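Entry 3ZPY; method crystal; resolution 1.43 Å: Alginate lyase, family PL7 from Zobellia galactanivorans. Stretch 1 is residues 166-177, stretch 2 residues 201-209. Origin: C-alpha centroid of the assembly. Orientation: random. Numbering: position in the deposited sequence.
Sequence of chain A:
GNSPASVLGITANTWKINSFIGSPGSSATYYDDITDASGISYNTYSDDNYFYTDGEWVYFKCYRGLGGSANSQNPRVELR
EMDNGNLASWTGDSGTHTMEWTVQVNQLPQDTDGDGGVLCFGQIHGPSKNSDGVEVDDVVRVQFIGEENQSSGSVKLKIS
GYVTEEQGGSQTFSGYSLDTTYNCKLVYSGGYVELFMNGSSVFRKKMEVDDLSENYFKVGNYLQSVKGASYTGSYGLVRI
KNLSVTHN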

# COMPACT_ATOMS: atom_id res chain seq x y z
N GLU A 166 -7.82 4.27 -16.18
CA GLU A 166 -8.73 5.21 -16.81
C GLU A 166 -8.03 5.90 -17.98
O GLU A 166 -8.57 6.77 -18.63
N GLN A 167 -6.83 5.39 -18.32
CA GLN A 167 -5.96 6.00 -19.37
C GLN A 167 -5.24 4.92 -20.17
O GLN A 167 -4.00 4.85 -20.27
N GLY A 168 -6.04 3.96 -20.66
CA GLY A 168 -5.54 2.96 -21.62
C GLY A 168 -5.33 1.60 -21.08
O GLY A 168 -5.03 0.66 -21.85
N GLY A 169 -5.50 1.41 -19.78
CA GLY A 169 -5.44 0.05 -19.18
C GLY A 169 -4.27 -0.17 -18.26
O GLY A 169 -3.24 0.50 -18.43
N SER A 170 -4.40 -1.07 -17.28
CA SER A 170 -3.26 -1.35 -16.37
C SER A 170 -2.03 -1.78 -17.19
O SER A 170 -2.16 -2.36 -18.29
N GLN A 171 -0.85 -1.59 -16.63
CA GLN A 171 0.41 -1.90 -17.37
C GLN A 171 1.22 -2.85 -16.48
O GLN A 171 1.24 -2.76 -15.24
N THR A 172 1.85 -3.83 -17.13
CA THR A 172 2.67 -4.80 -16.42
C THR A 172 4.09 -4.84 -17.03
O THR A 172 4.31 -4.56 -18.19
N PHE A 173 5.01 -5.26 -16.17
CA PHE A 173 6.44 -5.27 -16.48
C PHE A 173 7.07 -6.52 -15.93
O PHE A 173 6.98 -6.80 -14.71
N SER A 174 7.75 -7.28 -16.82
CA SER A 174 8.50 -8.48 -16.36
C SER A 174 9.80 -8.23 -15.60
O SER A 174 10.36 -7.13 -15.68
N GLY A 175 10.27 -9.29 -14.93
CA GLY A 175 11.64 -9.33 -14.43
C GLY A 175 11.76 -8.92 -12.97
O GLY A 175 12.85 -8.62 -12.51
N TYR A 176 10.69 -8.99 -12.21
CA TYR A 176 10.70 -8.74 -10.80
C TYR A 176 10.69 -10.08 -10.01
O TYR A 176 10.38 -11.16 -10.56
N SER A 177 10.92 -9.96 -8.71
CA SER A 177 10.88 -11.23 -7.92
C SER A 177 10.52 -10.98 -6.50
O SER A 177 10.73 -9.92 -5.94
N SER A 201 13.80 4.65 -13.91
CA SER A 201 12.36 4.96 -14.14
C SER A 201 11.73 3.79 -14.88
O SER A 201 12.05 3.51 -16.05
N VAL A 202 10.77 3.16 -14.19
CA VAL A 202 10.10 2.00 -14.81
C VAL A 202 8.67 2.27 -15.31
O VAL A 202 8.11 1.52 -16.09
N PHE A 203 8.14 3.40 -14.86
CA PHE A 203 6.74 3.81 -15.26
C PHE A 203 6.66 5.31 -15.08
O PHE A 203 6.97 5.80 -13.99
N ARG A 204 6.16 6.01 -16.08
CA ARG A 204 5.95 7.43 -15.93
C ARG A 204 4.79 7.80 -16.86
O ARG A 204 4.88 7.50 -18.08
N LYS A 205 3.78 8.55 -16.34
CA LYS A 205 2.61 8.84 -17.16
C LYS A 205 1.93 10.05 -16.60
O LYS A 205 1.77 10.19 -15.39
N LYS A 206 1.47 10.92 -17.51
CA LYS A 206 0.72 12.12 -17.12
C LYS A 206 -0.72 11.77 -16.70
O LYS A 206 -1.39 11.00 -17.40
N MET A 207 -1.21 12.44 -15.67
CA MET A 207 -2.64 12.45 -15.31
C MET A 207 -3.30 13.51 -16.18
O MET A 207 -3.09 14.75 -15.98
N GLU A 208 -4.17 13.07 -17.09
CA GLU A 208 -4.94 14.00 -17.94
C GLU A 208 -6.24 14.40 -17.28
O GLU A 208 -7.30 14.12 -17.78
N VAL A 209 -6.12 15.04 -16.15
CA VAL A 209 -7.25 15.50 -15.29
C VAL A 209 -6.78 16.91 -14.85
O VAL A 209 -5.58 17.12 -14.54

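Side-chain packing between residues 166-177 and 201-209 of the alginate lyase. Strands 171-177 and 201-206 run nearly antiparallel (171° between their directions), with axes no closer than 8.9 Å; at this spacing side chains, not backbone hydrogen bonds, bridge the gap, and together the two stretches bury 423 Å². Ser 201 (chi1 t) opens stretch 2 without reaching stretch 1. Val 202 (chi1 m) points toward stretch 1 and meets two aromatic residues. Val 202 CG1 lies 3.4 Å from Tyr 176 OH; Tyr 176 (chi1 m) points toward stretch 2. Val 202 O sits over one face of the Phe 173 ring, 3.7 Å from Phe 173 CZ. Phe 173, also m, points toward stretch 2, and Phe 173 CZ lies 4.2 Å from Phe 203 CD1, an apolar contact between the two rings. Phe 203 is buried; its CA-to-CB bond is directed sideways, but with chi1 t the ring comes nearer to stretch 1. Its edge receives both Phe 173 CZ and the amide oxygen of Gln 171, whose OE1 is 3.7 Å from Phe 203 CE1. Arg 204 lies out of reach, and the next residue, Lys 205, points toward stretch 1. Its chain is extended (t, t, t) up to a final p turn at chi4. Lys 205 CE lies 3.2 Å from Gln 167 O and 3.8 Å from Gln 167 CB, and Lys 205 CD 4.1 Å from Gln 171 NE2. Gln 171 points toward stretch 2 with chi1 m and chi2 t. One water joins these two side chains, accepting hydrogen bonds from Gln 171 NE2 at 3.0 Å and Lys 205 NZ at 3.1 Å, so the polar ends are linked without touching directly. Lys 206 directs its CA-to-CB bond away and offers its backbone instead, to Gln 167. That glutamine points toward stretch 2 (chi1 m, chi2 t), has the largest area covered by the other stretch, and sets its amide against the backbone of 206-208. As modelled, Gln 167 OE1 is 3.0 Å from Lys 206 O and Gln 167 NE2 2.9 Å from Glu 208 N; the amide is probably turned over, so the assignment of its two atoms stays open. The CA-to-CB bond of Met 207 (m, m, m) also points away. Glu 208 (m, m) starts sideways and its end leads away, leaving CB beside the Gln 167 amide. The contact ends at Glu 208; Val 209 (chi1 t) lies beyond it.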

# COMPACT_ATOMS: atom_id res chain seq x y z
CB GLU A 166 -9.25 6.22 -15.77
CG GLU A 166 -10.22 5.63 -14.73
CD GLU A 166 -11.62 5.48 -15.25
OE1 GLU A 166 -11.84 5.80 -16.41
OE2 GLU A 166 -12.49 5.07 -14.46
CB GLN A 167 -4.98 7.04 -18.75
CG GLN A 167 -5.62 8.02 -17.79
CD GLN A 167 -4.65 9.13 -17.48
OE1 GLN A 167 -3.45 8.87 -17.17
NE2 GLN A 167 -5.11 10.37 -17.57
CB SER A 170 -3.71 -2.43 -15.40
OG SER A 170 -4.00 -3.64 -16.12
CB GLN A 171 1.24 -0.66 -17.63
CG GLN A 171 0.52 0.25 -18.61
CD GLN A 171 1.29 1.50 -18.98
OE1 GLN A 171 2.51 1.47 -18.96
NE2 GLN A 171 0.61 2.56 -19.32
CB THR A 172 2.10 -6.24 -16.45
OG1 THR A 172 2.00 -6.68 -17.83
CG2 THR A 172 0.73 -6.30 -15.75
CB PHE A 173 7.13 -4.00 -15.92
CG PHE A 173 6.47 -2.75 -16.38
CD1 PHE A 173 6.90 -2.14 -17.56
CD2 PHE A 173 5.41 -2.11 -15.64
CE1 PHE A 173 6.22 -1.03 -18.09
CE2 PHE A 173 4.73 -1.03 -16.18
CZ PHE A 173 5.20 -0.40 -17.35
CB SER A 174 8.73 -9.39 -17.55
OG SER A 174 7.46 -9.59 -18.18
CB TYR A 176 9.54 -7.80 -10.38
CG TYR A 176 9.76 -6.44 -11.02
CD1 TYR A 176 9.40 -6.18 -12.37
CD2 TYR A 176 10.41 -5.42 -10.28
CE1 TYR A 176 9.73 -4.97 -12.98
CE2 TYR A 176 10.65 -4.21 -10.85
CZ TYR A 176 10.29 -4.00 -12.19
OH TYR A 176 10.62 -2.77 -12.75
CB SER A 177 12.03 -12.22 -8.09
OG SER A 177 13.15 -11.58 -7.66
CB SER A 201 12.20 6.22 -14.94
OG SER A 201 10.85 6.41 -15.26
CB VAL A 202 10.13 0.75 -13.89
CG1 VAL A 202 11.57 0.40 -13.53
CG2 VAL A 202 9.38 1.01 -12.61
CB PHE A 203 5.71 3.14 -14.34
CG PHE A 203 4.34 3.65 -14.65
CD1 PHE A 203 3.64 3.19 -15.71
CD2 PHE A 203 3.83 4.67 -13.86
CE1 PHE A 203 2.37 3.74 -16.03
CE2 PHE A 203 2.59 5.21 -14.14
CZ PHE A 203 1.86 4.74 -15.21
CB ARG A 204 7.23 8.20 -16.34
CG ARG A 204 7.03 9.69 -16.41
CD ARG A 204 8.33 10.43 -16.69
NE ARG A 204 8.09 11.78 -17.22
CZ ARG A 204 7.90 12.87 -16.46
NH1 ARG A 204 8.02 12.77 -15.13
NH2 ARG A 204 7.71 14.04 -17.05
CB LYS A 205 1.65 7.63 -17.19
CG LYS A 205 0.53 7.81 -18.24
CD LYS A 205 -0.17 6.44 -18.42
CE LYS A 205 -1.32 6.50 -19.46
NZ LYS A 205 -0.73 6.84 -20.77
CB LYS A 206 0.99 13.27 -18.07
CG LYS A 206 0.49 14.63 -17.61
CD LYS A 206 0.54 15.64 -18.74
CE LYS A 206 0.53 17.07 -18.20
NZ LYS A 206 1.56 17.27 -17.15
CB MET A 207 -2.84 12.80 -13.85
CG MET A 207 -2.45 11.67 -12.95
SD MET A 207 -3.74 10.41 -12.90
CE MET A 207 -4.99 11.34 -11.93
CB GLU A 208 -5.19 13.39 -19.34
CG GLU A 208 -3.94 13.01 -20.13
CD GLU A 208 -3.00 14.18 -20.43
OE1 GLU A 208 -3.41 15.38 -20.33
OE2 GLU A 208 -1.85 13.89 -20.79
CB VAL A 209 -7.33 14.63 -14.00
CG1 VAL A 209 -8.24 15.33 -12.96
CG2 VAL A 209 -7.77 13.19 -14.33
O HOH W 1 1.64 4.80 -21.01